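Local coordinates for ubiquitin-conjugating enzyme E2, putative (Trypanosoma cruzi, PDB 4DS2), which probably carries activated ubiquitin or a ubiquitin-like protein as a thioester and passes it on toward substrates, as other members of the E2 family do, at residues Y95-C106 with D140-Y150. Residues are numbered along the deposited sequence; the frame is centred on the assembly and turned at random.
Sequences YSPLVTGEGGIC and DDDVNPEARHY
The carbonyl oxygen of P97 joins the two loops by taking two backbone N-H groups at once: V143 N approaches at 2.9 Å in the carbonyl plane, while N144 N, also at 2.9 Å, comes from above that plane. Beside this fork the packing is close. The rigid, puckered ring of P97 lays CB over one face of the R148 guanidinium, 3.7 Å from NH1. That arginine, bent at chi2 and chi3, grips D142 side-on, NH1 to OD1 and NE to OD2, both at 2.8 Å, so the carboxylate holds the guanidinium edge while the proline packs on its face. A147, small enough to fit against the S96–P97 backbone, also sets its methyl over the Y95 ring, whose hydroxyl bonds to R161. N144 caps helix 145-153, OD1 accepting from A147 N. Branched V143 fills the space between T100 and C106, CG1 lying 3.7 Å from C106 CB; only the turn at G101 and E102 bends away into solvent. With its anti chi1 (-173°), C106, probably the thioester cysteine, sets SG beside D140 and D141. A water ties L98 O and D141 O to C106 N; with the P97 carbonyl, it joins the C106 loop to the approach to helix 145-153, where D142 pairs with R148.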
# COMPACT_ATOMS: atom_id res chain seq x y z
N TYR A 95 -7.28 2.01 10.34
CA TYR A 95 -7.33 1.10 11.47
C TYR A 95 -7.05 -0.30 10.91
O TYR A 95 -7.74 -0.77 10.02
CB TYR A 95 -8.66 1.19 12.24
CG TYR A 95 -8.69 0.37 13.51
CD1 TYR A 95 -7.99 0.78 14.64
CD2 TYR A 95 -9.41 -0.84 13.58
CE1 TYR A 95 -8.01 0.02 15.81
CE2 TYR A 95 -9.45 -1.61 14.75
CZ TYR A 95 -8.74 -1.18 15.87
OH TYR A 95 -8.73 -1.91 17.06
N SER A 96 -6.00 -0.94 11.42
CA SER A 96 -5.53 -2.21 10.90
C SER A 96 -4.49 -2.82 11.82
O SER A 96 -3.72 -2.09 12.47
CB SER A 96 -4.90 -1.99 9.52
OG SER A 96 -4.05 -3.07 9.16
N PRO A 97 -4.44 -4.18 11.85
CA PRO A 97 -3.32 -4.88 12.50
C PRO A 97 -1.96 -4.68 11.80
O PRO A 97 -0.92 -4.88 12.43
CB PRO A 97 -3.72 -6.36 12.38
CG PRO A 97 -5.10 -6.41 11.77
CD PRO A 97 -5.32 -5.11 11.11
N LEU A 98 -2.00 -4.32 10.52
CA LEU A 98 -0.78 -4.28 9.69
C LEU A 98 -0.16 -2.82 9.57
O LEU A 98 0.99 -2.63 9.15
CB LEU A 98 -1.05 -4.98 8.33
CG LEU A 98 -1.50 -6.47 8.29
CD1 LEU A 98 -2.13 -6.81 6.93
CD2 LEU A 98 -0.38 -7.45 8.58
N VAL A 99 -0.92 -1.83 10.05
CA VAL A 99 -0.52 -0.41 9.99
C VAL A 99 -0.45 0.24 11.39
O VAL A 99 -1.33 0.06 12.21
CB VAL A 99 -1.53 0.40 9.14
CG1 VAL A 99 -1.01 1.84 8.95
CG2 VAL A 99 -1.80 -0.30 7.81
N THR A 100 0.60 1.02 11.63
CA THR A 100 0.75 1.75 12.91
C THR A 100 -0.05 3.08 12.90
O THR A 100 -0.61 3.48 11.87
CB THR A 100 2.24 2.03 13.25
OG1 THR A 100 2.73 3.13 12.47
CG2 THR A 100 3.11 0.82 13.00
N GLY A 101 -0.11 3.77 14.05
CA GLY A 101 -0.65 5.13 14.07
C GLY A 101 0.18 6.17 13.29
O GLY A 101 -0.28 7.29 13.04
N GLU A 102 1.41 5.82 12.91
CA GLU A 102 2.27 6.69 12.07
C GLU A 102 1.99 6.47 10.57
O GLU A 102 2.37 7.30 9.74
CB GLU A 102 3.77 6.51 12.40
CG GLU A 102 4.20 7.36 13.58
CD GLU A 102 5.66 7.19 14.00
OE1 GLU A 102 6.38 6.36 13.40
OE2 GLU A 102 6.08 7.91 14.96
N GLY A 103 1.31 5.37 10.24
CA GLY A 103 1.16 4.92 8.85
C GLY A 103 2.21 3.90 8.39
O GLY A 103 2.24 3.56 7.20
N GLY A 104 3.03 3.40 9.32
CA GLY A 104 4.09 2.44 9.03
C GLY A 104 3.58 1.04 8.74
O GLY A 104 2.53 0.64 9.23
N ILE A 105 4.31 0.31 7.91
CA ILE A 105 4.15 -1.13 7.82
C ILE A 105 5.51 -1.82 8.08
O ILE A 105 6.61 -1.24 7.89
CB ILE A 105 3.57 -1.58 6.46
CG1 ILE A 105 4.59 -1.38 5.34
CG2 ILE A 105 2.23 -0.90 6.16
CD1 ILE A 105 4.12 -1.75 3.95
N CYS A 106 5.41 -3.06 8.54
CA CYS A 106 6.55 -3.91 8.78
C CYS A 106 7.26 -4.11 7.45
O CYS A 106 6.60 -4.35 6.43
CB CYS A 106 6.06 -5.24 9.32
SG CYS A 106 7.39 -6.32 9.85
N ASP A 140 3.97 -12.47 9.79
CA ASP A 140 5.08 -11.98 10.60
C ASP A 140 5.16 -10.48 10.46
O ASP A 140 6.16 -9.89 10.84
CB ASP A 140 6.37 -12.66 10.14
CG ASP A 140 6.72 -12.34 8.69
OD1 ASP A 140 5.84 -11.87 7.92
OD2 ASP A 140 7.89 -12.54 8.31
N ASP A 141 4.10 -9.87 9.90
CA ASP A 141 4.05 -8.44 9.52
C ASP A 141 2.99 -7.63 10.29
O ASP A 141 2.64 -6.51 9.91
CB ASP A 141 3.87 -8.28 7.99
CG ASP A 141 2.65 -9.01 7.45
OD1 ASP A 141 1.98 -9.73 8.21
OD2 ASP A 141 2.37 -8.87 6.24
N ASP A 142 2.51 -8.19 11.38
CA ASP A 142 1.65 -7.45 12.29
C ASP A 142 2.45 -6.39 13.02
O ASP A 142 3.52 -6.70 13.55
CB ASP A 142 0.99 -8.39 13.30
CG ASP A 142 -0.42 -8.83 12.86
OD1 ASP A 142 -0.73 -8.90 11.63
OD2 ASP A 142 -1.22 -9.08 13.78
N VAL A 143 1.93 -5.15 12.99
CA VAL A 143 2.54 -3.98 13.66
C VAL A 143 1.65 -3.38 14.76
O VAL A 143 2.11 -2.57 15.53
CB VAL A 143 2.88 -2.81 12.67
CG1 VAL A 143 3.75 -3.31 11.54
CG2 VAL A 143 1.62 -2.16 12.14
N ASN A 144 0.36 -3.75 14.78
CA ASN A 144 -0.64 -3.18 15.68
C ASN A 144 -1.41 -4.32 16.32
O ASN A 144 -2.41 -4.77 15.76
CB ASN A 144 -1.60 -2.31 14.86
CG ASN A 144 -2.63 -1.57 15.70
OD1 ASN A 144 -2.86 -1.90 16.86
ND2 ASN A 144 -3.25 -0.55 15.12
N PRO A 145 -0.94 -4.82 17.47
CA PRO A 145 -1.54 -6.03 18.02
C PRO A 145 -2.90 -5.81 18.75
O PRO A 145 -3.67 -6.76 18.91
CB PRO A 145 -0.47 -6.56 18.96
CG PRO A 145 0.27 -5.35 19.40
CD PRO A 145 0.20 -4.36 18.27
N GLU A 146 -3.19 -4.59 19.20
CA GLU A 146 -4.53 -4.27 19.67
C GLU A 146 -5.56 -4.42 18.54
O GLU A 146 -6.65 -4.94 18.77
CB GLU A 146 -4.59 -2.86 20.26
CG GLU A 146 -4.21 -2.80 21.74
CD GLU A 146 -3.04 -1.85 22.07
OE1 GLU A 146 -3.15 -1.29 23.18
OE2 GLU A 146 -2.05 -1.68 21.27
N ALA A 147 -5.22 -3.99 17.33
CA ALA A 147 -6.11 -4.20 16.20
C ALA A 147 -6.28 -5.70 15.84
O ALA A 147 -7.37 -6.15 15.47
CB ALA A 147 -5.62 -3.41 15.00
N ARG A 148 -5.21 -6.49 15.97
CA ARG A 148 -5.28 -7.93 15.69
C ARG A 148 -6.18 -8.64 16.71
O ARG A 148 -7.08 -9.42 16.33
CB ARG A 148 -3.89 -8.58 15.65
CG ARG A 148 -3.90 -10.11 15.52
CD ARG A 148 -4.54 -10.60 14.22
NE ARG A 148 -3.70 -10.24 13.07
CZ ARG A 148 -4.10 -10.12 11.80
NH1 ARG A 148 -3.24 -9.74 10.84
NH2 ARG A 148 -5.36 -10.36 11.47
N HIS A 149 -5.94 -8.37 17.98
CA HIS A 149 -6.77 -8.92 19.05
C HIS A 149 -8.23 -8.61 18.88
O HIS A 149 -9.08 -9.46 19.09
CB HIS A 149 -6.28 -8.37 20.37
CG HIS A 149 -6.86 -9.08 21.57
ND1 HIS A 149 -8.18 -9.03 21.87
CD2 HIS A 149 -6.25 -9.86 22.55
CE1 HIS A 149 -8.39 -9.75 22.99
NE2 HIS A 149 -7.21 -10.25 23.40
N TYR A 150 -8.53 -7.40 18.47
CA TYR A 150 -9.89 -6.97 18.30
C TYR A 150 -10.58 -7.63 17.09
O TYR A 150 -11.76 -8.03 17.18
CB TYR A 150 -9.92 -5.44 18.20
CG TYR A 150 -11.27 -4.86 18.54
CD1 TYR A 150 -11.79 -4.90 19.85
CD2 TYR A 150 -12.05 -4.25 17.54
CE1 TYR A 150 -13.03 -4.35 20.14
CE2 TYR A 150 -13.29 -3.70 17.82
CZ TYR A 150 -13.79 -3.76 19.11
OH TYR A 150 -15.03 -3.19 19.34
O HOH W 1 2.86 -4.39 8.39